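Local structure of aminotransferase (Psychrobacter arcticus 273-4, 3IF2) at residues Asn49-Glu54 with Lys326-Asn331; Leu53-Ala58 with Ala313-Pro318. The protein probably catalyses amino-group transfer between amino acids and keto acids, possibly valine and pyruvate, using bound pyridoxal 5'-phosphate as cofactor. All coordinates share one frame; numbering follows the deposited sequence.

Interaction 1: Asn49-Glu54 with Lys326-Asn331; sequences NELFLE and KQLSDN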
loop_
_atom_site.group_PDB
_atom_site.type_symbol
_atom_site.label_atom_id
_atom_site.label_comp_id
_atom_site.label_asym_id
_atom_site.label_seq_id
_atom_site.Cartn_x
_atom_site.Cartn_y
_atom_site.Cartn_z
ATOM N N ASN A 49 20.876 3.116 13.498
ATOM C CA ASN A 49 19.936 4.107 13.984
ATOM C C ASN A 49 20.546 5.489 14.213
ATOM O O ASN A 49 19.852 6.511 14.028
ATOM C CB ASN A 49 19.212 3.569 15.212
ATOM C CG ASN A 49 18.289 2.394 14.859
ATOM O OD1 ASN A 49 17.796 2.300 13.738
ATOM N ND2 ASN A 49 18.076 1.493 15.818
ATOM N N GLU A 50 21.821 5.530 14.608
ATOM C CA GLU A 50 22.551 6.795 14.703
ATOM C C GLU A 50 22.628 7.484 13.341
ATOM O O GLU A 50 22.407 8.705 13.268
ATOM C CB GLU A 50 23.957 6.581 15.280
ATOM C CG GLU A 50 23.942 6.433 16.789
ATOM C CD GLU A 50 25.087 5.614 17.363
ATOM O OE1 GLU A 50 26.073 5.286 16.654
ATOM O OE2 GLU A 50 24.968 5.280 18.566
ATOM N N LEU A 51 22.958 6.723 12.285
ATOM C CA LEU A 51 23.016 7.291 10.927
ATOM C C LEU A 51 21.627 7.754 10.444
ATOM O O LEU A 51 21.497 8.827 9.842
ATOM C CB LEU A 51 23.624 6.314 9.926
ATOM C CG LEU A 51 23.679 6.717 8.433
ATOM C CD1 LEU A 51 24.267 8.123 8.191
ATOM C CD2 LEU A 51 24.449 5.652 7.669
ATOM N N PHE A 52 20.616 6.925 10.703
ATOM C CA PHE A 52 19.248 7.267 10.394
ATOM C C PHE A 52 18.785 8.527 11.123
ATOM O O PHE A 52 18.175 9.390 10.487
ATOM C CB PHE A 52 18.267 6.101 10.670
ATOM C CG PHE A 52 18.399 4.902 9.719
ATOM C CD1 PHE A 52 18.907 5.013 8.398
ATOM C CD2 PHE A 52 17.885 3.674 10.115
ATOM C CE1 PHE A 52 18.987 3.903 7.559
ATOM C CE2 PHE A 52 17.951 2.563 9.258
ATOM C CZ PHE A 52 18.505 2.687 7.975
ATOM N N LEU A 53 19.083 8.640 12.418
ATOM C CA LEU A 53 18.675 9.822 13.205
ATOM C C LEU A 53 19.319 11.092 12.680
ATOM O O LEU A 53 18.657 12.117 12.567
ATOM C CB LEU A 53 18.989 9.657 14.709
ATOM C CG LEU A 53 18.401 10.688 15.674
ATOM C CD1 LEU A 53 16.905 10.988 15.376
ATOM C CD2 LEU A 53 18.620 10.249 17.102
ATOM N N GLU A 54 20.601 11.002 12.334
ATOM C CA GLU A 54 21.347 12.114 11.717
ATOM C C GLU A 54 20.696 12.556 10.408
ATOM O O GLU A 54 20.494 13.748 10.186
ATOM C CB GLU A 54 22.812 11.711 11.487
ATOM C CG GLU A 54 23.665 12.613 10.583
ATOM C CD GLU A 54 25.026 11.997 10.358
ATOM O OE1 GLU A 54 25.775 11.857 11.350
ATOM O OE2 GLU A 54 25.337 11.632 9.202
ATOM N N LYS A 326 25.532 1.470 1.256
ATOM C CA LYS A 326 26.408 0.320 1.022
ATOM C C LYS A 326 27.409 0.122 2.186
ATOM O O LYS A 326 27.611 -1.010 2.649
ATOM C CB LYS A 326 27.150 0.500 -0.313
ATOM C CG LYS A 326 27.754 -0.761 -0.884
ATOM C CD LYS A 326 28.374 -0.526 -2.281
ATOM C CE LYS A 326 28.739 -1.840 -2.998
ATOM N NZ LYS A 326 29.586 -2.736 -2.160
ATOM N N GLN A 327 28.007 1.216 2.669
ATOM C CA GLN A 327 28.966 1.156 3.791
ATOM C C GLN A 327 28.290 0.716 5.078
ATOM O O GLN A 327 28.844 -0.094 5.832
ATOM C CB GLN A 327 29.680 2.479 4.015
ATOM C CG GLN A 327 30.467 2.964 2.813
ATOM C CD GLN A 327 31.234 4.230 3.122
ATOM O OE1 GLN A 327 32.248 4.187 3.846
ATOM N NE2 GLN A 327 30.757 5.378 2.579
ATOM N N LEU A 328 27.092 1.235 5.310
ATOM C CA LEU A 328 26.262 0.829 6.429
ATOM C C LEU A 328 25.975 -0.706 6.386
ATOM O O LEU A 328 26.055 -1.397 7.398
ATOM C CB LEU A 328 24.942 1.591 6.360
ATOM C CG LEU A 328 23.898 1.377 7.434
ATOM C CD1 LEU A 328 24.485 1.928 8.728
ATOM C CD2 LEU A 328 22.583 2.053 7.065
ATOM N N SER A 329 25.644 -1.211 5.205
ATOM C CA SER A 329 25.350 -2.629 5.008
ATOM C C SER A 329 26.569 -3.535 5.244
ATOM O O SER A 329 26.482 -4.531 5.957
ATOM C CB SER A 329 24.843 -2.849 3.583
ATOM O OG SER A 329 23.645 -2.141 3.371
ATOM N N ASP A 330 27.694 -3.151 4.663
ATOM C CA ASP A 330 28.912 -3.938 4.761
ATOM C C ASP A 330 29.585 -3.870 6.123
ATOM O O ASP A 330 30.069 -4.899 6.595
ATOM C CB ASP A 330 29.933 -3.515 3.690
ATOM C CG ASP A 330 29.404 -3.670 2.266
ATOM O OD1 ASP A 330 28.473 -4.453 2.039
ATOM O OD2 ASP A 330 29.937 -2.999 1.358
ATOM N N ASN A 331 29.621 -2.690 6.742
ATOM C CA ASN A 331 30.341 -2.502 8.025
ATOM C C ASN A 331 29.547 -2.812 9.289
ATOM O O ASN A 331 30.142 -3.247 10.277
ATOM C CB ASN A 331 30.903 -1.062 8.145
ATOM C CG ASN A 331 31.887 -0.703 7.021
ATOM O OD1 ASN A 331 32.438 -1.580 6.359
ATOM N ND2 ASN A 331 32.111 0.587 6.817
#
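L328 overlaps the end of L51 with both of its methyl groups and reaches CE1 of the F52 ring obliquely with one of them. This apolar contact joins helix 46-60 near the N-terminus to the start of helix 324-351, the long helix that, as in other fold-type I aminotransferases, probably runs from the large domain toward the small one. The two leucines point at each other from helices whose nearest CA atoms, those of L51 and L328, are 8.5 Å apart. In each the branch is extended, with CG anti to the backbone N (176° in L51, -179° in L328), and the two side chains meet at a slant. L51 uses one methyl: its CD2 lies 3.9 Å from L328 CD1 and 4.1 Å from L328 CD2. L328 CD2 is shared, lying also 4.1 Å from F52 CE1, and the F52 and L328 side chains cross at about a right angle. F52 leaves its helix to one side, yet its ring swings back toward L328. Around this buried trio, L319 of helix 311-321 packs on both L51 and F52, while I73 of the second subunit touches F52. Away from the contact, K326 NZ and D330 OD2 form a salt bridge of 3.5 Å, one turn apart on helix 324-351.

Interaction 2: Leu53-Ala58 with Ala313-Pro318; sequences LETYKA and AAIATP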
loop_
_atom_site.group_PDB
_atom_site.type_symbol
_atom_site.label_atom_id
_atom_site.label_comp_id
_atom_site.label_asym_id
_atom_site.label_seq_id
_atom_site.Cartn_x
_atom_site.Cartn_y
_atom_site.Cartn_z
ATOM N N LEU A 53 19.083 8.640 12.418
ATOM C CA LEU A 53 18.675 9.822 13.205
ATOM C C LEU A 53 19.319 11.092 12.680
ATOM O O LEU A 53 18.657 12.117 12.567
ATOM C CB LEU A 53 18.989 9.657 14.709
ATOM C CG LEU A 53 18.401 10.688 15.674
ATOM C CD1 LEU A 53 16.905 10.988 15.376
ATOM C CD2 LEU A 53 18.620 10.249 17.102
ATOM N N GLU A 54 20.601 11.002 12.334
ATOM C CA GLU A 54 21.347 12.114 11.717
ATOM C C GLU A 54 20.696 12.556 10.408
ATOM O O GLU A 54 20.494 13.748 10.186
ATOM C CB GLU A 54 22.812 11.711 11.487
ATOM C CG GLU A 54 23.665 12.613 10.583
ATOM C CD GLU A 54 25.026 11.997 10.358
ATOM O OE1 GLU A 54 25.775 11.857 11.350
ATOM O OE2 GLU A 54 25.337 11.632 9.202
ATOM N N THR A 55 20.400 11.591 9.550
ATOM C CA THR A 55 19.767 11.890 8.257
ATOM C C THR A 55 18.397 12.578 8.467
ATOM O O THR A 55 18.133 13.607 7.861
ATOM C CB THR A 55 19.632 10.636 7.378
ATOM O OG1 THR A 55 20.908 9.983 7.283
ATOM C CG2 THR A 55 19.159 11.004 6.005
ATOM N N TYR A 56 17.591 12.010 9.369
ATOM C CA TYR A 56 16.272 12.528 9.758
ATOM C C TYR A 56 16.314 13.990 10.186
ATOM O O TYR A 56 15.476 14.786 9.756
ATOM C CB TYR A 56 15.744 11.694 10.921
ATOM C CG TYR A 56 14.384 12.055 11.466
ATOM C CD1 TYR A 56 13.242 11.465 10.943
ATOM C CD2 TYR A 56 14.245 12.927 12.533
ATOM C CE1 TYR A 56 11.984 11.770 11.436
ATOM C CE2 TYR A 56 12.984 13.251 13.049
ATOM C CZ TYR A 56 11.848 12.665 12.500
ATOM O OH TYR A 56 10.603 12.939 13.014
ATOM N N LYS A 57 17.273 14.318 11.054
ATOM C CA LYS A 57 17.456 15.682 11.520
ATOM C C LYS A 57 17.843 16.588 10.351
ATOM O O LYS A 57 17.219 17.652 10.171
ATOM C CB LYS A 57 18.506 15.761 12.631
ATOM C CG LYS A 57 18.099 15.144 13.946
ATOM C CD LYS A 57 19.254 15.125 14.927
ATOM C CE LYS A 57 18.806 14.685 16.344
ATOM N NZ LYS A 57 17.895 15.667 17.070
ATOM N N ALA A 58 18.825 16.154 9.549
ATOM C CA ALA A 58 19.300 16.930 8.399
ATOM C C ALA A 58 18.150 17.287 7.448
ATOM O O ALA A 58 18.052 18.445 7.043
ATOM C CB ALA A 58 20.429 16.229 7.649
ATOM N N ALA A 313 11.959 6.659 1.108
ATOM C CA ALA A 313 12.696 7.286 0.004
ATOM C C ALA A 313 13.445 8.541 0.470
ATOM O O ALA A 313 14.596 8.732 0.130
ATOM C CB ALA A 313 11.728 7.655 -1.148
ATOM N N ALA A 314 12.775 9.376 1.257
ATOM C CA ALA A 314 13.354 10.627 1.746
ATOM C C ALA A 314 14.611 10.372 2.581
ATOM O O ALA A 314 15.621 11.034 2.366
ATOM C CB ALA A 314 12.326 11.444 2.507
ATOM N N ILE A 315 14.560 9.399 3.492
ATOM C CA ILE A 315 15.737 9.049 4.303
ATOM C C ILE A 315 16.847 8.460 3.436
ATOM O O ILE A 315 18.002 8.885 3.550
ATOM C CB ILE A 315 15.442 8.030 5.481
ATOM C CG1 ILE A 315 15.058 8.724 6.778
ATOM C CG2 ILE A 315 16.714 7.269 5.897
ATOM C CD1 ILE A 315 13.974 9.620 6.657
ATOM N N ALA A 316 16.485 7.502 2.586
ATOM C CA ALA A 316 17.456 6.713 1.826
ATOM C C ALA A 316 18.132 7.428 0.675
ATOM O O ALA A 316 19.269 7.067 0.331
ATOM C CB ALA A 316 16.815 5.418 1.340
ATOM N N THR A 317 17.465 8.437 0.103
ATOM C CA THR A 317 17.990 9.190 -1.063
ATOM C C THR A 317 19.441 9.691 -0.887
ATOM O O THR A 317 20.277 9.333 -1.702
ATOM C CB THR A 317 17.007 10.319 -1.516
ATOM O OG1 THR A 317 15.800 9.716 -1.996
ATOM C CG2 THR A 317 17.593 11.213 -2.612
ATOM N N PRO A 318 19.742 10.472 0.184
ATOM C CA PRO A 318 21.113 10.928 0.371
ATOM C C PRO A 318 22.115 9.816 0.676
ATOM O O PRO A 318 23.264 9.937 0.269
ATOM C CB PRO A 318 21.011 11.930 1.541
ATOM C CG PRO A 318 19.761 11.579 2.241
ATOM C CD PRO A 318 18.839 11.140 1.140
#
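Helix 46-60, which lies at the subunit interface, packs here against helix 311-321 of its own chain, a helix-to-helix contact centred on T55. The approach is close, with the CA atoms of T55 and I315 only 6.3 Å apart. T55 points at the neighbouring helix and meets it with its methyl: CG2 stands anti to the backbone N and touches I315 O at 3.4 Å, a van der Waals contact with a helical carbonyl. The same methyl lies 3.9 Å from P318 CG, so one methyl rests on both the carbonyl oxygen and the proline ring. The hydroxyl is turned another way. OG1 lies beside the backbone N (-52°) and bonds back to L51 O, so its polar end is satisfied within its own helix and the methyl is left to make the contact. I315 contributes its carbonyl and a looser approach of its branch, with CG2 4.5 Å from T55 CG2; its side chain also packs on L59, L279 and M282. P318 has no N-H to give to the turn before it, and the helix is kinked at this point. Just ahead of the kink, A313 O accepts both T317 N at 2.9 Å and T317 OG1 at 2.6 Å, which reach it from opposite faces of its carbonyl plane. On helix 46-60, Y56 stacks its ring with Y56 of the second subunit and bonds through OH to that residue's O. A helix packed on its own chain and also touching the partner subunit is consistent with the dimeric fold-type I architecture of aminotransferases.

Overall arrangement
Both contacts start from helix 46-60 and share L53 and E54, interaction 1 using the earlier turns of that helix and interaction 2 the later ones; their centres lie 11 Å apart. The partners come much later in the sequence and in reverse order: helix 311-321 serves interaction 2, and helix 324-351, which follows it directly, serves interaction 1. The two meet where F52 CD1 packs 4.0 Å from I315 CG2, and the salt bridge of E54 with R324 adds a charged tie close to both. Helix 46-60 is thus held to two consecutive helices while also touching the second subunit, so this N-terminal helix joins two helices far along the chain to the dimer interface.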